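Local coordinates for SusD family protein (Bacteroides uniformis, PDB 7KV1) that probably binds beta-glucan at the bacterial cell surface, as a SusD-like surface glycan-binding protein of a human gut bacterium, at residues 266-277 with 404-412. Numbering follows the deposited sequence.
Sequences FRLNPSFANIWE and RYYRYAETL. With NCO (cobalt hexammine(III)), chain C; EDO (1,2-ethanediol), chain D.
Arg404 runs past the indole of Trp276 in the opposite direction, its methylenes against the six-membered ring (CG to Trp276 CZ3, 3.9 Å), and its guanidinium ends against the backbone of 275-277, with Trp276 CA over one face. There NH2 donates to Ile275 O at 2.8 Å, in the carbonyl plane and on a lone pair, although the bond is bent (139° at the hydrogen). Glu277 O lies 3.0 Å from Arg404 NH2, near the guanidinium plane. A leucine in place of Arg404 would probably leave Ile275 O without this donor and the turn at Ile275 less firmly tied to strand 403-407. Arg407 meets the same indole quite differently: the two planes stand 85° apart, with Trp276 CZ2 over one guanidinium face and Arg407 NE 3.7 Å from Trp276 CH2. A bend at chi3 turns this guanidinium between Trp276, Phe272 and the CD1 methyl of Ile275, while its charge is met by salt bridges to Glu285, Glu461 and Glu465. Farther along, the Tyr408 ring receives Phe266 CB over one face, a CH-pi contact 4.2 Å from the centroid, and Leu412 CG lies over the opposite face, toward its rim. Leu268 crosses Tyr408 at about a right angle; its CD2 rests on Ala409 N (3.6 Å), and its CD1 meets Leu412 CD1 tip to tip. With CG anti to the backbone N (chi1 178°), Tyr408 extends its ring past Arg267 to the bound cobalt hexammine, whose N5 donates to both Tyr408 OH and Phe266 O. The contact thus packs a loop and helical turn onto a strand-to-helix junction of the SusD fold: strand 403-407, paired antiparallel with 286-290, leads directly into helix 408-420, and the cobalt hexammine site borders the junction.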
ATOM      1  N   PHE A 266     -15.927 -13.771   0.359  1.00 24.51           N
ATOM      2  CA  PHE A 266     -14.743 -13.265   1.103  1.00 25.17           C
ATOM      3  C   PHE A 266     -14.784 -13.789   2.540  1.00 23.59           C
ATOM      4  O   PHE A 266     -15.871 -13.869   3.126  1.00 22.64           O
ATOM      5  CB  PHE A 266     -14.708 -11.728   1.069  1.00 25.46           C
ATOM      6  CG  PHE A 266     -14.399 -11.185  -0.299  1.00 25.75           C
ATOM      7  CD1 PHE A 266     -13.152 -11.388  -0.859  1.00 27.80           C
ATOM      8  CD2 PHE A 266     -15.371 -10.557  -1.054  1.00 27.52           C
ATOM      9  CE1 PHE A 266     -12.859 -10.929  -2.136  1.00 28.64           C
ATOM     10  CE2 PHE A 266     -15.087 -10.102  -2.328  1.00 28.94           C
ATOM     11  CZ  PHE A 266     -13.836 -10.288  -2.868  1.00 27.91           C
ATOM     12  N   ARG A 267     -13.631 -14.129   3.088  1.00 21.43           N
ATOM     13  CA  ARG A 267     -13.539 -14.445   4.531  1.00 23.27           C
ATOM     14  C   ARG A 267     -12.110 -14.205   4.994  1.00 22.51           C
ATOM     15  O   ARG A 267     -11.220 -14.207   4.139  1.00 26.12           O
ATOM     16  CB  ARG A 267     -14.000 -15.880   4.833  1.00 23.04           C
ATOM     17  CG  ARG A 267     -13.222 -16.964   4.110  1.00 26.47           C
ATOM     18  CD  ARG A 267     -12.679 -18.088   4.985  1.00 31.37           C
ATOM     19  NE  ARG A 267     -13.647 -18.715   5.859  1.00 33.27           N
ATOM     20  CZ  ARG A 267     -13.639 -18.680   7.195  1.00 35.05           C
ATOM     21  NH1 ARG A 267     -12.714 -18.024   7.890  1.00 35.35           N
ATOM     22  NH2 ARG A 267     -14.591 -19.312   7.845  1.00 35.04           N
ATOM     23  N   LEU A 268     -11.906 -14.119   6.309  1.00 20.99           N
ATOM     24  CA  LEU A 268     -10.554 -14.131   6.897  1.00 20.84           C
ATOM     25  C   LEU A 268      -9.939 -15.513   6.698  1.00 21.85           C
ATOM     26  O   LEU A 268     -10.613 -16.534   6.951  1.00 21.39           O
ATOM     27  CB  LEU A 268     -10.643 -13.739   8.374  1.00 20.01           C
ATOM     28  CG  LEU A 268     -11.074 -12.310   8.658  1.00 20.73           C
ATOM     29  CD1 LEU A 268     -11.049 -12.042  10.149  1.00 24.08           C
ATOM     30  CD2 LEU A 268     -10.161 -11.312   7.947  1.00 22.09           C
ATOM     31  N   ASN A 269      -8.690 -15.571   6.257  1.00 22.31           N
ATOM     32  CA  ASN A 269      -7.935 -16.848   6.310  1.00 23.38           C
ATOM     33  C   ASN A 269      -7.919 -17.337   7.759  1.00 23.43           C
ATOM     34  O   ASN A 269      -7.543 -16.591   8.668  1.00 20.57           O
ATOM     35  CB  ASN A 269      -6.514 -16.686   5.777  1.00 24.12           C
ATOM     36  CG  ASN A 269      -5.871 -17.996   5.415  1.00 25.60           C
ATOM     37  OD1 ASN A 269      -5.964 -18.947   6.185  1.00 27.11           O
ATOM     38  ND2 ASN A 269      -5.233 -18.048   4.250  1.00 25.87           N
ATOM     39  N   PRO A 270      -8.344 -18.593   8.033  1.00 24.57           N
ATOM     40  CA  PRO A 270      -8.331 -19.111   9.397  1.00 26.71           C
ATOM     41  C   PRO A 270      -6.952 -18.995  10.046  1.00 26.31           C
ATOM     42  O   PRO A 270      -6.912 -18.854  11.237  1.00 22.49           O
ATOM     43  CB  PRO A 270      -8.755 -20.589   9.268  1.00 29.58           C
ATOM     44  CG  PRO A 270      -9.487 -20.657   7.941  1.00 29.12           C
ATOM     45  CD  PRO A 270      -8.969 -19.524   7.076  1.00 26.80           C
ATOM     46  N   SER A 271      -5.870 -19.097   9.251  1.00 26.79           N
ATOM     47  CA  SER A 271      -4.464 -18.942   9.704  1.00 25.53           C
ATOM     48  C   SER A 271      -3.901 -17.631   9.135  1.00 24.72           C
ATOM     49  O   SER A 271      -3.783 -17.532   7.906  1.00 22.17           O
ATOM     50  CB  SER A 271      -3.603 -20.116   9.262  1.00 25.59           C
ATOM     51  OG  SER A 271      -2.226 -19.770   9.316  1.00 25.22           O
ATOM     52  N   PHE A 272      -3.576 -16.658   9.980  1.00 23.64           N
ATOM     53  CA  PHE A 272      -2.892 -15.415   9.539  1.00 20.90           C
ATOM     54  C   PHE A 272      -1.564 -15.779   8.862  1.00 21.76           C
ATOM     55  O   PHE A 272      -1.170 -15.148   7.852  1.00 21.22           O
ATOM     56  CB  PHE A 272      -2.625 -14.539  10.747  1.00 21.06           C
ATOM     57  CG  PHE A 272      -2.009 -13.212  10.430  1.00 19.86           C
ATOM     58  CD1 PHE A 272      -2.808 -12.107  10.128  1.00 20.35           C
ATOM     59  CD2 PHE A 272      -0.643 -13.060  10.488  1.00 20.06           C
ATOM     60  CE1 PHE A 272      -2.229 -10.875   9.908  1.00 19.41           C
ATOM     61  CE2 PHE A 272      -0.069 -11.816  10.303  1.00 21.01           C
ATOM     62  CZ  PHE A 272      -0.857 -10.730   9.982  1.00 21.11           C
ATOM     63  N   ALA A 273      -0.831 -16.710   9.464  1.00 22.64           N
ATOM     64  CA  ALA A 273       0.468 -17.188   8.923  1.00 24.30           C
ATOM     65  C   ALA A 273       0.305 -17.669   7.472  1.00 23.44           C
ATOM     66  O   ALA A 273       1.146 -17.337   6.665  1.00 24.31           O
ATOM     67  CB  ALA A 273       1.027 -18.279   9.795  1.00 26.62           C
ATOM     68  N   ASN A 274      -0.759 -18.401   7.143  1.00 24.67           N
ATOM     69  CA  ASN A 274      -0.986 -19.048   5.824  1.00 27.05           C
ATOM     70  C   ASN A 274      -1.212 -17.995   4.733  1.00 26.15           C
ATOM     71  O   ASN A 274      -0.987 -18.298   3.536  1.00 23.02           O
ATOM     72  CB  ASN A 274      -2.187 -20.014   5.866  1.00 32.70           C
ATOM     73  CG  ASN A 274      -1.957 -21.350   6.563  1.00 37.43           C
ATOM     74  OD1 ASN A 274      -0.878 -21.623   7.101  1.00 38.53           O
ATOM     75  ND2 ASN A 274      -2.991 -22.190   6.592  1.00 39.00           N
ATOM     76  N   ILE A 275      -1.674 -16.790   5.094  1.00 24.85           N
ATOM     77  CA  ILE A 275      -1.840 -15.692   4.101  1.00 21.54           C
ATOM     78  C   ILE A 275      -0.545 -15.537   3.290  1.00 21.94           C
ATOM     79  O   ILE A 275      -0.632 -15.339   2.053  1.00 19.11           O
ATOM     80  CB  ILE A 275      -2.190 -14.364   4.798  1.00 20.97           C
ATOM     81  CG1 ILE A 275      -3.569 -14.370   5.453  1.00 19.87           C
ATOM     82  CG2 ILE A 275      -2.079 -13.218   3.793  1.00 22.35           C
ATOM     83  CD1 ILE A 275      -3.745 -13.260   6.467  1.00 19.76           C
ATOM     84  N   TRP A 276       0.602 -15.543   3.978  1.00 21.08           N
ATOM     85  CA  TRP A 276       1.915 -15.066   3.447  1.00 23.23           C
ATOM     86  C   TRP A 276       2.663 -16.173   2.683  1.00 25.89           C
ATOM     87  O   TRP A 276       3.703 -15.863   2.069  1.00 24.41           O
ATOM     88  CB  TRP A 276       2.733 -14.510   4.618  1.00 22.00           C
ATOM     89  CG  TRP A 276       1.874 -13.557   5.380  1.00 23.70           C
ATOM     90  CD1 TRP A 276       1.252 -13.761   6.577  1.00 23.10           C
ATOM     91  CD2 TRP A 276       1.358 -12.320   4.866  1.00 20.95           C
ATOM     92  NE1 TRP A 276       0.429 -12.708   6.862  1.00 20.90           N
ATOM     93  CE2 TRP A 276       0.474 -11.810   5.832  1.00 21.30           C
ATOM     94  CE3 TRP A 276       1.621 -11.570   3.716  1.00 21.94           C
ATOM     95  CZ2 TRP A 276      -0.184 -10.595   5.659  1.00 20.44           C
ATOM     96  CZ3 TRP A 276       0.977 -10.370   3.548  1.00 21.08           C
ATOM     97  CH2 TRP A 276       0.067  -9.908   4.497  1.00 21.60           C
ATOM     98  N   GLU A 277       2.202 -17.418   2.810  1.00 27.55           N
ATOM     99  CA  GLU A 277       2.761 -18.605   2.112  1.00 28.95           C
ATOM    100  C   GLU A 277       2.319 -18.517   0.651  1.00 27.29           C
ATOM    101  O   GLU A 277       1.297 -17.840   0.372  1.00 23.66           O
ATOM    102  CB  GLU A 277       2.255 -19.907   2.731  1.00 33.96           C
ATOM    103  CG  GLU A 277       2.363 -19.971   4.241  1.00 40.59           C
ATOM    104  CD  GLU A 277       3.698 -20.445   4.782  1.00 50.58           C
ATOM    105  OE1 GLU A 277       4.694 -20.428   4.011  1.00 55.17           O
ATOM    106  OE2 GLU A 277       3.735 -20.854   5.978  1.00 54.29           O
ATOM    107  N   ARG A 404       0.490  -8.394  -1.325  1.00 21.51           N
ATOM    108  CA  ARG A 404      -0.914  -8.404  -0.845  1.00 22.69           C
ATOM    109  C   ARG A 404      -1.289  -6.936  -0.634  1.00 22.98           C
ATOM    110  O   ARG A 404      -0.694  -6.294   0.252  1.00 22.80           O
ATOM    111  CB  ARG A 404      -1.097  -9.233   0.436  1.00 22.21           C
ATOM    112  CG  ARG A 404      -1.064 -10.746   0.264  1.00 22.68           C
ATOM    113  CD  ARG A 404       0.224 -11.345  -0.281  1.00 22.61           C
ATOM    114  NE  ARG A 404       0.214 -12.798  -0.067  1.00 21.36           N
ATOM    115  CZ  ARG A 404       1.189 -13.630  -0.393  1.00 23.19           C
ATOM    116  NH1 ARG A 404       2.285 -13.191  -1.003  1.00 23.71           N
ATOM    117  NH2 ARG A 404       1.051 -14.924  -0.152  1.00 21.49           N
ATOM    118  N   TYR A 405      -2.180  -6.396  -1.458  1.00 22.00           N
ATOM    119  CA  TYR A 405      -2.458  -4.932  -1.466  1.00 20.49           C
ATOM    120  C   TYR A 405      -3.680  -4.625  -0.610  1.00 19.26           C
ATOM    121  O   TYR A 405      -3.572  -3.742   0.259  1.00 20.10           O
ATOM    122  CB  TYR A 405      -2.627  -4.376  -2.884  1.00 21.04           C
ATOM    123  CG  TYR A 405      -2.364  -2.891  -2.945  1.00 19.25           C
ATOM    124  CD1 TYR A 405      -3.303  -1.961  -2.501  1.00 16.78           C
ATOM    125  CD2 TYR A 405      -1.140  -2.428  -3.372  1.00 19.48           C
ATOM    126  CE1 TYR A 405      -3.034  -0.600  -2.515  1.00 17.07           C
ATOM    127  CE2 TYR A 405      -0.852  -1.072  -3.383  1.00 19.03           C
ATOM    128  CZ  TYR A 405      -1.799  -0.152  -2.962  1.00 20.03           C
ATOM    129  OH  TYR A 405      -1.467   1.177  -3.028  1.00 18.59           O
ATOM    130  N   TYR A 406      -4.774  -5.353  -0.837  1.00 20.81           N
ATOM    131  CA  TYR A 406      -6.052  -5.227  -0.097  1.00 18.92           C
ATOM    132  C   TYR A 406      -6.444  -6.601   0.422  1.00 19.05           C
ATOM    133  O   TYR A 406      -6.569  -7.492  -0.398  1.00 18.90           O
ATOM    134  CB  TYR A 406      -7.164  -4.669  -0.987  1.00 19.91           C
ATOM    135  CG  TYR A 406      -6.990  -3.210  -1.299  1.00 19.81           C
ATOM    136  CD1 TYR A 406      -6.743  -2.305  -0.276  1.00 20.40           C
ATOM    137  CD2 TYR A 406      -7.020  -2.747  -2.604  1.00 17.85           C
ATOM    138  CE1 TYR A 406      -6.526  -0.962  -0.553  1.00 20.47           C
ATOM    139  CE2 TYR A 406      -6.831  -1.402  -2.888  1.00 20.51           C
ATOM    140  CZ  TYR A 406      -6.569  -0.506  -1.858  1.00 18.32           C
ATOM    141  OH  TYR A 406      -6.324   0.812  -2.114  1.00 19.71           O
ATOM    142  N   ARG A 407      -6.634  -6.730   1.732  1.00 16.81           N
ATOM    143  CA  ARG A 407      -7.145  -7.958   2.391  1.00 18.54           C
ATOM    144  C   ARG A 407      -8.508  -7.667   3.041  1.00 18.63           C
ATOM    145  O   ARG A 407      -8.750  -6.554   3.511  1.00 16.60           O
ATOM    146  CB  ARG A 407      -6.169  -8.422   3.477  1.00 18.61           C
ATOM    147  CG  ARG A 407      -4.785  -8.725   2.941  1.00 18.24           C
ATOM    148  CD  ARG A 407      -4.002  -9.492   3.956  1.00 17.79           C
ATOM    149  NE  ARG A 407      -3.373  -8.742   5.021  1.00 18.91           N
ATOM    150  CZ  ARG A 407      -3.687  -8.806   6.318  1.00 17.81           C
ATOM    151  NH1 ARG A 407      -4.743  -9.481   6.731  1.00 18.53           N
ATOM    152  NH2 ARG A 407      -2.936  -8.163   7.205  1.00 18.25           N
ATOM    153  N   TYR A 408      -9.329  -8.683   3.172  1.00 18.37           N
ATOM    154  CA  TYR A 408     -10.649  -8.568   3.829  1.00 19.77           C
ATOM    155  C   TYR A 408     -10.495  -8.161   5.314  1.00 18.82           C
ATOM    156  O   TYR A 408     -11.481  -7.615   5.836  1.00 19.85           O
ATOM    157  CB  TYR A 408     -11.424  -9.870   3.620  1.00 20.77           C
ATOM    158  CG  TYR A 408     -12.785  -9.949   4.257  1.00 19.97           C
ATOM    159  CD1 TYR A 408     -13.865  -9.235   3.753  1.00 19.82           C
ATOM    160  CD2 TYR A 408     -12.994 -10.739   5.370  1.00 21.98           C
ATOM    161  CE1 TYR A 408     -15.117  -9.333   4.337  1.00 20.43           C
ATOM    162  CE2 TYR A 408     -14.247 -10.869   5.948  1.00 20.88           C
ATOM    163  CZ  TYR A 408     -15.303 -10.141   5.448  1.00 22.47           C
ATOM    164  OH  TYR A 408     -16.530 -10.253   6.021  1.00 21.37           O
ATOM    165  N   ALA A 409      -9.348  -8.377   5.975  1.00 18.11           N
ATOM    166  CA  ALA A 409      -9.107  -7.824   7.336  1.00 18.60           C
ATOM    167  C   ALA A 409      -9.289  -6.298   7.297  1.00 17.90           C
ATOM    168  O   ALA A 409      -9.944  -5.732   8.191  1.00 17.21           O
ATOM    169  CB  ALA A 409      -7.753  -8.217   7.891  1.00 17.78           C
ATOM    170  N   GLU A 410      -8.813  -5.655   6.228  1.00 18.26           N
ATOM    171  CA  GLU A 410      -8.929  -4.195   6.058  1.00 17.16           C
ATOM    172  C   GLU A 410     -10.382  -3.787   5.760  1.00 18.88           C
ATOM    173  O   GLU A 410     -10.813  -2.719   6.228  1.00 16.97           O
ATOM    174  CB  GLU A 410      -7.917  -3.717   5.012  1.00 19.41           C
ATOM    175  CG  GLU A 410      -7.785  -2.229   5.008  1.00 20.16           C
ATOM    176  CD  GLU A 410      -6.785  -1.604   4.058  1.00 22.18           C
ATOM    177  OE1 GLU A 410      -6.154  -2.320   3.243  1.00 22.34           O
ATOM    178  OE2 GLU A 410      -6.574  -0.391   4.227  1.00 23.65           O
ATOM    179  N   THR A 411     -11.140  -4.598   5.021  1.00 19.91           N
ATOM    180  CA  THR A 411     -12.606  -4.402   4.851  1.00 19.72           C
ATOM    181  C   THR A 411     -13.260  -4.300   6.237  1.00 18.76           C
ATOM    182  O   THR A 411     -14.002  -3.325   6.479  1.00 17.82           O
ATOM    183  CB  THR A 411     -13.220  -5.514   3.992  1.00 20.33           C
ATOM    184  OG1 THR A 411     -12.422  -5.731   2.818  1.00 18.25           O
ATOM    185  CG2 THR A 411     -14.654  -5.193   3.641  1.00 21.64           C
ATOM    186  N   LEU A 412     -12.975  -5.246   7.139  1.00 17.03           N
ATOM    187  CA  LEU A 412     -13.656  -5.306   8.458  1.00 16.87           C
ATOM    188  C   LEU A 412     -13.241  -4.078   9.270  1.00 18.21           C
ATOM    189  O   LEU A 412     -14.134  -3.417   9.836  1.00 17.38           O
ATOM    190  CB  LEU A 412     -13.307  -6.618   9.174  1.00 16.87           C
ATOM    191  CG  LEU A 412     -13.925  -7.888   8.582  1.00 20.24           C
ATOM    192  CD1 LEU A 412     -13.203  -9.111   9.115  1.00 21.90           C
ATOM    193  CD2 LEU A 412     -15.426  -8.003   8.876  1.00 19.84           C
TER
HETATM  194 CO   NCO C 601     -18.994 -13.657   5.312  1.00 23.12          CO
HETATM  195  N1  NCO C 601     -18.810 -14.885   3.734  1.00 22.87           N
HETATM  196  N2  NCO C 601     -19.311 -12.338   6.775  1.00 24.53           N
HETATM  197  N3  NCO C 601     -19.755 -15.154   6.513  1.00 25.49           N
HETATM  198  N4  NCO C 601     -20.811 -13.205   4.698  1.00 22.68           N
HETATM  199  N5  NCO C 601     -18.239 -12.139   4.175  1.00 22.10           N
HETATM  200  N6  NCO C 601     -17.184 -14.117   5.962  1.00 24.55           N
HETATM  201  C1  EDO D 602      -1.346   4.914  -2.115  1.00 27.41           C
HETATM  202  O1  EDO D 602      -0.773   4.347  -3.283  1.00 27.28           O
HETATM  203  C2  EDO D 602      -1.586   3.914  -1.050  1.00 28.52           C
HETATM  204  O2  EDO D 602      -2.522   2.915  -1.452  1.00 27.09           O